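Aquaporin aqpM (PDB 2F2B) conducts water in both directions across the cell membrane in response to osmotic change and also gives a transient rise in initial glycerol flux. Local coordinates at residues A106-A111 against R202-Y207; G14-V19 against S115-Q120; G153-M158 against A237-Y242. One frame throughout, in Å; residues are numbered along the deposited sequence.

Interaction 1: residues A106-A111 against R202-Y207; sequences AQLLGA and RTFGPY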
ATOM      1  N   ALA A 106      -4.540  -8.966  29.677  1.00 13.72           N
ATOM      2  CA  ALA A 106      -3.270  -8.491  29.138  1.00 13.04           C
ATOM      3  C   ALA A 106      -3.512  -7.519  27.986  1.00 12.54           C
ATOM      4  O   ALA A 106      -2.812  -6.516  27.856  1.00 12.72           O
ATOM      5  CB  ALA A 106      -2.424  -9.671  28.655  1.00 12.88           C
ATOM      6  N   GLN A 107      -4.505  -7.828  27.156  1.00 12.18           N
ATOM      7  CA  GLN A 107      -4.845  -6.989  26.007  1.00 12.44           C
ATOM      8  C   GLN A 107      -5.407  -5.640  26.455  1.00 12.88           C
ATOM      9  O   GLN A 107      -5.018  -4.593  25.932  1.00 11.61           O
ATOM     10  CB  GLN A 107      -5.854  -7.722  25.108  1.00 11.85           C
ATOM     11  CG  GLN A 107      -5.303  -9.012  24.484  1.00 11.88           C
ATOM     12  CD  GLN A 107      -6.399  -9.962  24.022  1.00 11.38           C
ATOM     13  OE1 GLN A 107      -7.585  -9.706  24.230  1.00 13.09           O
ATOM     14  NE2 GLN A 107      -6.004 -11.067  23.401  1.00 11.59           N
ATOM     15  N   LEU A 108      -6.316  -5.656  27.428  1.00 12.94           N
ATOM     16  CA  LEU A 108      -6.898  -4.412  27.928  1.00 14.09           C
ATOM     17  C   LEU A 108      -5.819  -3.513  28.536  1.00 14.49           C
ATOM     18  O   LEU A 108      -5.798  -2.301  28.304  1.00 13.49           O
ATOM     19  CB  LEU A 108      -7.977  -4.715  28.974  1.00 14.21           C
ATOM     20  CG  LEU A 108      -9.241  -5.409  28.459  1.00 15.50           C
ATOM     21  CD1 LEU A 108     -10.111  -5.840  29.642  1.00 15.28           C
ATOM     22  CD2 LEU A 108     -10.009  -4.467  27.542  1.00 15.19           C
ATOM     23  N   LEU A 109      -4.921  -4.115  29.311  1.00 14.11           N
ATOM     24  CA  LEU A 109      -3.833  -3.377  29.944  1.00 15.32           C
ATOM     25  C   LEU A 109      -2.873  -2.812  28.897  1.00 13.98           C
ATOM     26  O   LEU A 109      -2.448  -1.660  28.986  1.00 14.95           O
ATOM     27  CB  LEU A 109      -3.068  -4.292  30.908  1.00 16.45           C
ATOM     28  CG  LEU A 109      -3.828  -4.734  32.165  1.00 18.67           C
ATOM     29  CD1 LEU A 109      -2.981  -5.726  32.956  1.00 19.98           C
ATOM     30  CD2 LEU A 109      -4.166  -3.516  33.013  1.00 20.15           C
ATOM     31  N   GLY A 110      -2.536  -3.628  27.903  1.00 13.61           N
ATOM     32  CA  GLY A 110      -1.638  -3.176  26.853  1.00 13.13           C
ATOM     33  C   GLY A 110      -2.208  -1.996  26.088  1.00 12.78           C
ATOM     34  O   GLY A 110      -1.492  -1.047  25.762  1.00 12.49           O
ATOM     35  N   ALA A 111      -3.503  -2.056  25.795  1.00 12.27           N
ATOM     36  CA  ALA A 111      -4.173  -0.983  25.065  1.00 12.17           C
ATOM     37  C   ALA A 111      -4.165   0.307  25.876  1.00 13.22           C
ATOM     38  O   ALA A 111      -3.922   1.390  25.339  1.00 12.48           O
ATOM     39  CB  ALA A 111      -5.604  -1.387  24.743  1.00 12.47           C
ATOM     40  N   ARG A 202      -8.839  -2.312  21.810  1.00 11.46           N
ATOM     41  CA  ARG A 202      -8.411  -1.153  21.031  1.00 11.59           C
ATOM     42  C   ARG A 202      -9.311   0.055  21.296  1.00 12.54           C
ATOM     43  O   ARG A 202      -8.899   1.203  21.106  1.00 12.42           O
ATOM     44  CB  ARG A 202      -8.391  -1.508  19.536  1.00 11.30           C
ATOM     45  CG  ARG A 202      -8.183  -0.328  18.587  1.00 11.45           C
ATOM     46  CD  ARG A 202      -9.522   0.186  18.072  1.00 11.14           C
ATOM     47  NE  ARG A 202      -9.385   1.290  17.121  1.00 11.41           N
ATOM     48  CZ  ARG A 202      -9.243   2.566  17.465  1.00 12.09           C
ATOM     49  NH1 ARG A 202      -9.213   2.914  18.744  1.00 13.10           N
ATOM     50  NH2 ARG A 202      -9.147   3.502  16.530  1.00 10.55           N
ATOM     51  N   THR A 203     -10.540  -0.201  21.734  1.00 12.21           N
ATOM     52  CA  THR A 203     -11.459   0.886  22.051  1.00 12.56           C
ATOM     53  C   THR A 203     -11.293   1.272  23.523  1.00 12.75           C
ATOM     54  O   THR A 203     -11.308   2.452  23.871  1.00 12.06           O
ATOM     55  CB  THR A 203     -12.931   0.486  21.787  1.00 13.71           C
ATOM     56  OG1 THR A 203     -13.120   0.258  20.382  1.00 13.22           O
ATOM     57  CG2 THR A 203     -13.874   1.601  22.237  1.00 13.08           C
ATOM     58  N   PHE A 204     -11.115   0.269  24.376  1.00 13.88           N
ATOM     59  CA  PHE A 204     -10.941   0.476  25.818  1.00 14.33           C
ATOM     60  C   PHE A 204      -9.799   1.435  26.174  1.00 14.05           C
ATOM     61  O   PHE A 204      -9.975   2.354  26.982  1.00 13.89           O
ATOM     62  CB  PHE A 204     -10.692  -0.872  26.500  1.00 13.79           C
ATOM     63  CG  PHE A 204     -10.348  -0.763  27.961  1.00 15.66           C
ATOM     64  CD1 PHE A 204     -11.338  -0.520  28.908  1.00 17.51           C
ATOM     65  CD2 PHE A 204      -9.028  -0.899  28.390  1.00 16.67           C
ATOM     66  CE1 PHE A 204     -11.019  -0.413  30.266  1.00 18.75           C
ATOM     67  CE2 PHE A 204      -8.697  -0.794  29.742  1.00 19.18           C
ATOM     68  CZ  PHE A 204      -9.697  -0.550  30.681  1.00 17.73           C
ATOM     69  N   GLY A 205      -8.629   1.211  25.584  1.00 13.17           N
ATOM     70  CA  GLY A 205      -7.475   2.053  25.871  1.00 14.06           C
ATOM     71  C   GLY A 205      -7.730   3.538  25.689  1.00 14.35           C
ATOM     72  O   GLY A 205      -7.560   4.325  26.626  1.00 15.15           O
ATOM     73  N   PRO A 206      -8.116   3.960  24.478  1.00 13.83           N
ATOM     74  CA  PRO A 206      -8.392   5.372  24.199  1.00 14.21           C
ATOM     75  C   PRO A 206      -9.532   5.921  25.065  1.00 14.55           C
ATOM     76  O   PRO A 206      -9.476   7.061  25.521  1.00 14.71           O
ATOM     77  CB  PRO A 206      -8.737   5.360  22.713  1.00 15.30           C
ATOM     78  CG  PRO A 206      -7.851   4.265  22.189  1.00 14.91           C
ATOM     79  CD  PRO A 206      -8.046   3.183  23.226  1.00 14.79           C
ATOM     80  N   TYR A 207     -10.566   5.112  25.285  1.00 14.50           N
ATOM     81  CA  TYR A 207     -11.697   5.542  26.114  1.00 14.67           C
ATOM     82  C   TYR A 207     -11.215   5.900  27.516  1.00 15.71           C
ATOM     83  O   TYR A 207     -11.572   6.948  28.056  1.00 16.44           O
ATOM     84  CB  TYR A 207     -12.746   4.430  26.212  1.00 15.02           C
ATOM     85  CG  TYR A 207     -13.806   4.448  25.127  1.00 14.50           C
ATOM     86  CD1 TYR A 207     -13.526   4.923  23.842  1.00 14.33           C
ATOM     87  CD2 TYR A 207     -15.087   3.958  25.382  1.00 13.68           C
ATOM     88  CE1 TYR A 207     -14.503   4.909  22.841  1.00 14.06           C
ATOM     89  CE2 TYR A 207     -16.063   3.938  24.395  1.00 15.05           C
ATOM     90  CZ  TYR A 207     -15.769   4.413  23.128  1.00 14.77           C
ATOM     91  OH  TYR A 207     -16.744   4.387  22.157  1.00 16.42           O
TER
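Leu108 and Phe204 meet at about a right angle and carry most of the side-chain contact here. The leucine comes in with one branch of its fork: CD2 stands over the near end of the phenyl ring, 3.7 Å from Phe204 CG. The phenylalanine has CG anti to its backbone N (chi1 174°), which swings the ring out from helix 200-214 toward helix 100-122. On Leu108 the first torsion has the other sense, with CG beside the backbone N and anti to the carbonyl carbon (chi1 -67°), and this brings CD2 over the ring. The helix backbone itself delivers the second touch: Leu108 O lies at the ring edge, near the plane, 3.5 Å from Phe204 CD2. The aromatic group is therefore touched by a methyl and by a backbone oxygen of the same residue.

One turn on from Leu108, at Ala111, the helix comes close to Gly205, the residue next to Phe204. The CA atoms of Ala111 and Gly205 are 4.6 Å apart, because Gly205 has no side chain to separate them; Ala111 O reaches Gly205 CA at 3.7 Å, and Ala111 CB rests against the glycine's backbone. The axes of 106-111 and 202-207 approach to 7.9 Å, with a crossing angle of -41°. Helix 200-214 is kinked here, the N of Pro206 having no bond to the preceding turn.

The CB of Arg202 points away from helix 100-122, and NH2 bonds to Gly133 O; a bound glycerol, probably from the crystallisation liquor, lies about 5 Å from this side chain. Arg202 directly follows the second NPA motif, where aquaporins carry the arginine of the aromatic/arginine selectivity filter. The contact thus packs a membrane-spanning helix against the short half-helix that starts at that NPA motif, a pairing that belongs to the aquaporin fold.

Interaction 2: residues G14-V19 against S115-Q120; sequences GTFILV and SFIFLQ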
ATOM      1  N   GLY A  14       1.845  -6.574  22.159  1.00  9.61           N
ATOM      2  CA  GLY A  14       1.171  -6.515  20.873  1.00 11.01           C
ATOM      3  C   GLY A  14       0.003  -5.549  20.846  1.00 10.69           C
ATOM      4  O   GLY A  14      -0.181  -4.819  19.873  1.00  9.83           O
ATOM      5  N   THR A  15      -0.795  -5.536  21.907  1.00  9.79           N
ATOM      6  CA  THR A  15      -1.940  -4.638  21.942  1.00 10.15           C
ATOM      7  C   THR A  15      -1.475  -3.201  22.178  1.00  9.92           C
ATOM      8  O   THR A  15      -2.092  -2.256  21.695  1.00  9.52           O
ATOM      9  CB  THR A  15      -2.949  -5.070  23.021  1.00 10.97           C
ATOM     10  OG1 THR A  15      -3.164  -6.486  22.923  1.00 12.22           O
ATOM     11  CG2 THR A  15      -4.278  -4.365  22.805  1.00 12.01           C
ATOM     12  N   PHE A  16      -0.382  -3.046  22.918  1.00 10.62           N
ATOM     13  CA  PHE A  16       0.197  -1.731  23.171  1.00 10.95           C
ATOM     14  C   PHE A  16       0.589  -1.148  21.804  1.00 10.19           C
ATOM     15  O   PHE A  16       0.295   0.007  21.496  1.00 11.14           O
ATOM     16  CB  PHE A  16       1.441  -1.885  24.068  1.00 11.65           C
ATOM     17  CG  PHE A  16       2.249  -0.620  24.242  1.00 13.19           C
ATOM     18  CD1 PHE A  16       3.011  -0.107  23.195  1.00 14.99           C
ATOM     19  CD2 PHE A  16       2.261   0.048  25.461  1.00 14.09           C
ATOM     20  CE1 PHE A  16       3.774   1.053  23.360  1.00 14.22           C
ATOM     21  CE2 PHE A  16       3.020   1.209  25.636  1.00 14.74           C
ATOM     22  CZ  PHE A  16       3.776   1.709  24.583  1.00 14.03           C
ATOM     23  N   ILE A  17       1.250  -1.966  20.992  1.00 10.57           N
ATOM     24  CA  ILE A  17       1.694  -1.551  19.659  1.00 10.27           C
ATOM     25  C   ILE A  17       0.511  -1.186  18.770  1.00 10.25           C
ATOM     26  O   ILE A  17       0.514  -0.147  18.098  1.00  9.57           O
ATOM     27  CB  ILE A  17       2.519  -2.678  18.988  1.00 10.32           C
ATOM     28  CG1 ILE A  17       3.878  -2.796  19.689  1.00 10.79           C
ATOM     29  CG2 ILE A  17       2.693  -2.391  17.490  1.00 10.84           C
ATOM     30  CD1 ILE A  17       4.655  -4.057  19.342  1.00 14.74           C
ATOM     31  N   LEU A  18      -0.502  -2.042  18.773  1.00 10.19           N
ATOM     32  CA  LEU A  18      -1.697  -1.816  17.969  1.00 11.17           C
ATOM     33  C   LEU A  18      -2.322  -0.446  18.257  1.00 11.95           C
ATOM     34  O   LEU A  18      -2.622   0.315  17.336  1.00 10.38           O
ATOM     35  CB  LEU A  18      -2.709  -2.938  18.242  1.00 13.16           C
ATOM     36  CG  LEU A  18      -4.000  -2.993  17.418  1.00 17.67           C
ATOM     37  CD1 LEU A  18      -4.543  -4.422  17.418  1.00 21.05           C
ATOM     38  CD2 LEU A  18      -5.019  -2.027  17.989  1.00 17.82           C
ATOM     39  N   VAL A  19      -2.498  -0.128  19.536  1.00 10.47           N
ATOM     40  CA  VAL A  19      -3.106   1.139  19.931  1.00 10.74           C
ATOM     41  C   VAL A  19      -2.186   2.352  19.781  1.00 10.86           C
ATOM     42  O   VAL A  19      -2.609   3.405  19.297  1.00 11.22           O
ATOM     43  CB  VAL A  19      -3.626   1.052  21.388  1.00 11.24           C
ATOM     44  CG1 VAL A  19      -4.210   2.389  21.826  1.00 12.02           C
ATOM     45  CG2 VAL A  19      -4.690  -0.040  21.479  1.00 11.46           C
ATOM     46  N   SER A 115      -2.034   3.729  24.702  1.00 13.53           N
ATOM     47  CA  SER A 115      -2.685   5.024  24.530  1.00 14.32           C
ATOM     48  C   SER A 115      -2.018   6.067  25.429  1.00 14.66           C
ATOM     49  O   SER A 115      -1.777   7.197  25.014  1.00 14.81           O
ATOM     50  CB  SER A 115      -4.173   4.908  24.881  1.00 14.99           C
ATOM     51  OG  SER A 115      -4.851   6.127  24.641  1.00 17.44           O
ATOM     52  N   PHE A 116      -1.718   5.676  26.663  1.00 15.37           N
ATOM     53  CA  PHE A 116      -1.081   6.579  27.618  1.00 14.77           C
ATOM     54  C   PHE A 116       0.300   7.037  27.155  1.00 15.06           C
ATOM     55  O   PHE A 116       0.623   8.226  27.208  1.00 14.75           O
ATOM     56  CB  PHE A 116      -0.946   5.898  28.979  1.00 16.36           C
ATOM     57  CG  PHE A 116      -0.214   6.726  29.994  1.00 18.43           C
ATOM     58  CD1 PHE A 116      -0.788   7.883  30.513  1.00 19.13           C
ATOM     59  CD2 PHE A 116       1.061   6.361  30.413  1.00 19.97           C
ATOM     60  CE1 PHE A 116      -0.099   8.669  31.437  1.00 20.26           C
ATOM     61  CE2 PHE A 116       1.759   7.140  31.336  1.00 21.29           C
ATOM     62  CZ  PHE A 116       1.178   8.295  31.847  1.00 21.03           C
ATOM     63  N   ILE A 117       1.118   6.091  26.708  1.00 14.28           N
ATOM     64  CA  ILE A 117       2.460   6.424  26.254  1.00 13.89           C
ATOM     65  C   ILE A 117       2.412   7.268  24.982  1.00 13.62           C
ATOM     66  O   ILE A 117       3.250   8.145  24.790  1.00 13.66           O
ATOM     67  CB  ILE A 117       3.308   5.147  26.039  1.00 14.26           C
ATOM     68  CG1 ILE A 117       3.534   4.450  27.389  1.00 14.22           C
ATOM     69  CG2 ILE A 117       4.655   5.499  25.408  1.00 14.35           C
ATOM     70  CD1 ILE A 117       4.308   5.296  28.411  1.00 15.97           C
ATOM     71  N   PHE A 118       1.432   7.022  24.118  1.00 13.22           N
ATOM     72  CA  PHE A 118       1.333   7.833  22.912  1.00 11.79           C
ATOM     73  C   PHE A 118       1.011   9.272  23.318  1.00 11.78           C
ATOM     74  O   PHE A 118       1.556  10.229  22.766  1.00 12.16           O
ATOM     75  CB  PHE A 118       0.237   7.333  21.975  1.00 11.99           C
ATOM     76  CG  PHE A 118       0.138   8.137  20.717  1.00 12.39           C
ATOM     77  CD1 PHE A 118       1.061   7.957  19.691  1.00 11.69           C
ATOM     78  CD2 PHE A 118      -0.812   9.144  20.595  1.00 13.22           C
ATOM     79  CE1 PHE A 118       1.044   8.778  18.562  1.00 13.13           C
ATOM     80  CE2 PHE A 118      -0.837   9.968  19.472  1.00 14.07           C
ATOM     81  CZ  PHE A 118       0.095   9.785  18.456  1.00 13.12           C
ATOM     82  N   LEU A 119       0.116   9.417  24.286  1.00 12.91           N
ATOM     83  CA  LEU A 119      -0.271  10.737  24.768  1.00 14.46           C
ATOM     84  C   LEU A 119       0.961  11.492  25.271  1.00 14.12           C
ATOM     85  O   LEU A 119       1.086  12.700  25.065  1.00 15.32           O
ATOM     86  CB  LEU A 119      -1.297  10.594  25.894  1.00 15.97           C
ATOM     87  CG  LEU A 119      -1.763  11.872  26.592  1.00 17.02           C
ATOM     88  CD1 LEU A 119      -2.485  12.785  25.612  1.00 18.37           C
ATOM     89  CD2 LEU A 119      -2.682  11.484  27.739  1.00 20.39           C
ATOM     90  N   GLN A 120       1.871  10.776  25.926  1.00 15.60           N
ATOM     91  CA  GLN A 120       3.087  11.397  26.445  1.00 17.96           C
ATOM     92  C   GLN A 120       3.985  11.887  25.309  1.00 18.23           C
ATOM     93  O   GLN A 120       4.604  12.945  25.418  1.00 18.73           O
ATOM     94  CB  GLN A 120       3.857  10.408  27.325  1.00 20.27           C
ATOM     95  CG  GLN A 120       3.071   9.929  28.530  1.00 24.59           C
ATOM     96  CD  GLN A 120       2.611  11.072  29.411  1.00 27.34           C
ATOM     97  OE1 GLN A 120       1.453  11.123  29.826  1.00 32.82           O
ATOM     98  NE2 GLN A 120       3.515  11.996  29.706  1.00 27.51           N
TER
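Phe16 and Ile117 make the apolar part of this contact between helices 4-33 and 100-122. The phenyl ring turns its rim to the isoleucine: CE2 is 3.7 Å from Ile117 CG1, which lies near the ring plane, and CZ is 3.8 Å from Ile117 CB. CG of Phe16 is anti to the backbone N (chi1 172°), which carries the ring across the gap although its CB does not point straight at the partner helix. Ile117 meets it with its branch point CB and the methylene CG1, and the two side chains cross at roughly a right angle.

A second kind of contact sets a methyl against backbone. Val19 CG1 lies 3.8 Å from Ser115 N and 4.0 Å from Ser115 CB. This is where the backbones come nearest, with 6.0 Å between the CA atoms of Val19 and Ser115.

Phe16 has further apolar neighbours: it meets the ring of Phe113 with the planes at about 60°, and it packs on Val152 of a neighbouring subunit, so this edge of the contact joins the tetramer interface.

With neither hydrogen bonds nor charges linking the two segments, their hold rests on van der Waals fit, as suits helices crossing a membrane.

Interaction 3: residues G153-M158 against A237-Y242; sequences GTFLLM and ALTYQY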
ATOM      1  N   GLY A 153     -17.624  -5.835   9.977  1.00 10.37           N
ATOM      2  CA  GLY A 153     -16.184  -5.650   9.918  1.00 11.04           C
ATOM      3  C   GLY A 153     -15.418  -6.740  10.652  1.00 11.16           C
ATOM      4  O   GLY A 153     -14.447  -7.283  10.129  1.00  9.74           O
ATOM      5  N   THR A 154     -15.852  -7.082  11.862  1.00  9.91           N
ATOM      6  CA  THR A 154     -15.147  -8.104  12.621  1.00 10.29           C
ATOM      7  C   THR A 154     -15.377  -9.489  12.018  1.00  9.90           C
ATOM      8  O   THR A 154     -14.544 -10.380  12.167  1.00 10.34           O
ATOM      9  CB  THR A 154     -15.564  -8.085  14.107  1.00 11.20           C
ATOM     10  OG1 THR A 154     -15.511  -6.736  14.598  1.00 10.17           O
ATOM     11  CG2 THR A 154     -14.597  -8.928  14.934  1.00 11.84           C
ATOM     12  N   PHE A 155     -16.505  -9.666  11.332  1.00 10.12           N
ATOM     13  CA  PHE A 155     -16.792 -10.936  10.675  1.00 10.88           C
ATOM     14  C   PHE A 155     -15.711 -11.172   9.617  1.00 10.27           C
ATOM     15  O   PHE A 155     -15.125 -12.254   9.542  1.00 10.09           O
ATOM     16  CB  PHE A 155     -18.172 -10.895  10.002  1.00 12.01           C
ATOM     17  CG  PHE A 155     -18.522 -12.152   9.248  1.00 13.57           C
ATOM     18  CD1 PHE A 155     -19.214 -13.188   9.872  1.00 15.74           C
ATOM     19  CD2 PHE A 155     -18.153 -12.301   7.914  1.00 16.08           C
ATOM     20  CE1 PHE A 155     -19.534 -14.359   9.175  1.00 17.43           C
ATOM     21  CE2 PHE A 155     -18.468 -13.468   7.208  1.00 17.29           C
ATOM     22  CZ  PHE A 155     -19.160 -14.496   7.842  1.00 17.67           C
ATOM     23  N   LEU A 156     -15.442 -10.158   8.795  1.00 10.06           N
ATOM     24  CA  LEU A 156     -14.416 -10.302   7.760  1.00  8.84           C
ATOM     25  C   LEU A 156     -13.054 -10.580   8.384  1.00  9.33           C
ATOM     26  O   LEU A 156     -12.320 -11.459   7.929  1.00  7.80           O
ATOM     27  CB  LEU A 156     -14.329  -9.044   6.886  1.00  9.27           C
ATOM     28  CG  LEU A 156     -13.212  -9.097   5.833  1.00  8.27           C
ATOM     29  CD1 LEU A 156     -13.418 -10.307   4.925  1.00  8.62           C
ATOM     30  CD2 LEU A 156     -13.195  -7.814   5.013  1.00  8.93           C
ATOM     31  N   LEU A 157     -12.713  -9.825   9.425  1.00  8.40           N
ATOM     32  CA  LEU A 157     -11.434 -10.021  10.101  1.00  9.32           C
ATOM     33  C   LEU A 157     -11.281 -11.456  10.598  1.00  9.81           C
ATOM     34  O   LEU A 157     -10.285 -12.119  10.313  1.00  8.51           O
ATOM     35  CB  LEU A 157     -11.301  -9.063  11.290  1.00 10.28           C
ATOM     36  CG  LEU A 157     -10.119  -9.320  12.238  1.00  9.70           C
ATOM     37  CD1 LEU A 157      -8.800  -9.270  11.464  1.00 11.11           C
ATOM     38  CD2 LEU A 157     -10.123  -8.284  13.355  1.00 12.04           C
ATOM     39  N   MET A 158     -12.277 -11.939  11.334  1.00  9.93           N
ATOM     40  CA  MET A 158     -12.209 -13.287  11.894  1.00 10.60           C
ATOM     41  C   MET A 158     -12.230 -14.418  10.864  1.00 10.57           C
ATOM     42  O   MET A 158     -11.505 -15.402  11.013  1.00 10.38           O
ATOM     43  CB  MET A 158     -13.341 -13.491  12.905  1.00 11.06           C
ATOM     44  CG  MET A 158     -13.181 -14.733  13.787  1.00 12.96           C
ATOM     45  SD  MET A 158     -11.787 -14.620  14.952  1.00 16.61           S
ATOM     46  CE  MET A 158     -11.078 -16.232  14.786  1.00 17.48           C
ATOM     47  N   ALA A 237     -16.354 -17.447  12.951  1.00 14.51           N
ATOM     48  CA  ALA A 237     -15.707 -18.697  13.336  1.00 15.53           C
ATOM     49  C   ALA A 237     -16.650 -19.872  13.082  1.00 15.87           C
ATOM     50  O   ALA A 237     -16.247 -20.890  12.521  1.00 15.27           O
ATOM     51  CB  ALA A 237     -15.305 -18.645  14.809  1.00 15.28           C
ATOM     52  N   LEU A 238     -17.910 -19.720  13.488  1.00 16.18           N
ATOM     53  CA  LEU A 238     -18.907 -20.772  13.296  1.00 16.65           C
ATOM     54  C   LEU A 238     -19.207 -21.010  11.817  1.00 16.57           C
ATOM     55  O   LEU A 238     -19.420 -22.147  11.392  1.00 15.34           O
ATOM     56  CB  LEU A 238     -20.196 -20.411  14.039  1.00 18.31           C
ATOM     57  CG  LEU A 238     -20.080 -20.406  15.568  1.00 18.95           C
ATOM     58  CD1 LEU A 238     -21.358 -19.870  16.182  1.00 20.34           C
ATOM     59  CD2 LEU A 238     -19.794 -21.814  16.063  1.00 20.04           C
ATOM     60  N   THR A 239     -19.220 -19.933  11.038  1.00 14.41           N
ATOM     61  CA  THR A 239     -19.477 -20.020   9.605  1.00 14.62           C
ATOM     62  C   THR A 239     -18.341 -20.766   8.909  1.00 15.69           C
ATOM     63  O   THR A 239     -18.579 -21.630   8.066  1.00 16.07           O
ATOM     64  CB  THR A 239     -19.612 -18.615   8.976  1.00 14.42           C
ATOM     65  OG1 THR A 239     -20.749 -17.948   9.534  1.00 15.21           O
ATOM     66  CG2 THR A 239     -19.781 -18.714   7.466  1.00 16.40           C
ATOM     67  N   TYR A 240     -17.104 -20.436   9.267  1.00 14.28           N
ATOM     68  CA  TYR A 240     -15.959 -21.094   8.653  1.00 14.97           C
ATOM     69  C   TYR A 240     -15.983 -22.586   8.970  1.00 16.24           C
ATOM     70  O   TYR A 240     -15.748 -23.420   8.096  1.00 16.50           O
ATOM     71  CB  TYR A 240     -14.653 -20.477   9.158  1.00 14.93           C
ATOM     72  CG  TYR A 240     -13.439 -20.966   8.410  1.00 13.84           C
ATOM     73  CD1 TYR A 240     -12.729 -22.089   8.844  1.00 15.46           C
ATOM     74  CD2 TYR A 240     -13.020 -20.330   7.242  1.00 14.68           C
ATOM     75  CE1 TYR A 240     -11.631 -22.563   8.129  1.00 15.86           C
ATOM     76  CE2 TYR A 240     -11.925 -20.798   6.520  1.00 15.01           C
ATOM     77  CZ  TYR A 240     -11.239 -21.912   6.967  1.00 15.56           C
ATOM     78  OH  TYR A 240     -10.167 -22.383   6.248  1.00 16.36           O
ATOM     79  N   GLN A 241     -16.270 -22.908  10.226  1.00 16.36           N
ATOM     80  CA  GLN A 241     -16.339 -24.293  10.683  1.00 18.95           C
ATOM     81  C   GLN A 241     -17.377 -25.065   9.871  1.00 19.35           C
ATOM     82  O   GLN A 241     -17.157 -26.215   9.491  1.00 20.05           O
ATOM     83  CB  GLN A 241     -16.704 -24.318  12.171  1.00 21.18           C
ATOM     84  CG  GLN A 241     -16.711 -25.694  12.816  1.00 25.43           C
ATOM     85  CD  GLN A 241     -17.088 -25.636  14.287  1.00 26.64           C
ATOM     86  OE1 GLN A 241     -18.200 -25.241  14.641  1.00 27.78           O
ATOM     87  NE2 GLN A 241     -16.158 -26.023  15.152  1.00 28.23           N
ATOM     88  N   TYR A 242     -18.508 -24.419   9.608  1.00 19.95           N
ATOM     89  CA  TYR A 242     -19.589 -25.030   8.841  1.00 21.27           C
ATOM     90  C   TYR A 242     -19.188 -25.290   7.389  1.00 21.29           C
ATOM     91  O   TYR A 242     -19.365 -26.395   6.875  1.00 21.46           O
ATOM     92  CB  TYR A 242     -20.826 -24.127   8.881  1.00 23.39           C
ATOM     93  CG  TYR A 242     -21.874 -24.466   7.844  1.00 26.77           C
ATOM     94  CD1 TYR A 242     -22.612 -25.648   7.922  1.00 28.50           C
ATOM     95  CD2 TYR A 242     -22.116 -23.607   6.774  1.00 28.46           C
ATOM     96  CE1 TYR A 242     -23.568 -25.965   6.954  1.00 30.97           C
ATOM     97  CE2 TYR A 242     -23.064 -23.914   5.803  1.00 31.29           C
ATOM     98  CZ  TYR A 242     -23.786 -25.091   5.898  1.00 32.02           C
ATOM     99  OH  TYR A 242     -24.726 -25.388   4.934  1.00 35.00           O
TER
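Phe155 reaches over to Thr239, joining two membrane-spanning helices of the aquaporin fold, 143-166 and 224-243. The phenylalanine buries more of its surface here than any other residue of the two segments. With CG anti to the backbone N (chi1 177°), its ring extends toward the other helix and presents its edge, not a face. The same side chain also packs on Ala236, so it lies along helix 224-243 over more than one position.

Ala237 and Met158 follow in buried surface, and they meet where the backbones come closest, their CA atoms 6.6 Å apart. The methionine makes this approach with the middle of its chain: Met158 CG is 4.3 Å from Ala237 N. This is a loose van der Waals separation, made by a methylene against backbone, and the sulfur is not the atom that comes nearest. Met158 too packs on Ala236. Ala237 is also touched by Val92, from a loop of the same chain, which places this end of the contact inside the subunit.

Thr239 and Tyr242 also reach into the assembly. Thr239 packs on Ile13 of a neighbouring subunit, and further along the helix the backbone O of Tyr242 accepts a hydrogen bond from Lys6 NZ of that same neighbouring subunit, whose amino group also makes a cation-pi contact with the tyrosine ring. Packing within one chain thus continues into the tetramer interface.

The hydroxyl of Thr239 is satisfied inside its own helix, one turn back, where OG1 bonds to the backbone oxygen of Leu235. What it offers the phenylalanine across the gap is therefore a plain van der Waals contact: Thr239 OG1 lies in the plane of the Phe155 ring, at its edge, 3.8 Å from CE1.

Along the chain the six segments run 14-19, 106-111, 115-120, 153-158, 202-207, 237-242, so interaction 3 opens only after interaction 2 has closed, while interaction 1 interleaves with both. Interactions 1 and 2 share helix 100-122; their centres lie 8 Å apart and they touch, with Gln107 O 3.2 Å from Thr15 CG2. Helix 100-122 is thus held by helix 4-33 and by the half-helix 200-214. Interaction 3 lies across the chain's centre from interaction 2, with their centres 27 Å apart; the centres of interactions 1 and 3 are 23 Å apart. The Gly-Thr-Phe sequence recurs at 14-16 and 153-155, consistent with the family's tandem repeat.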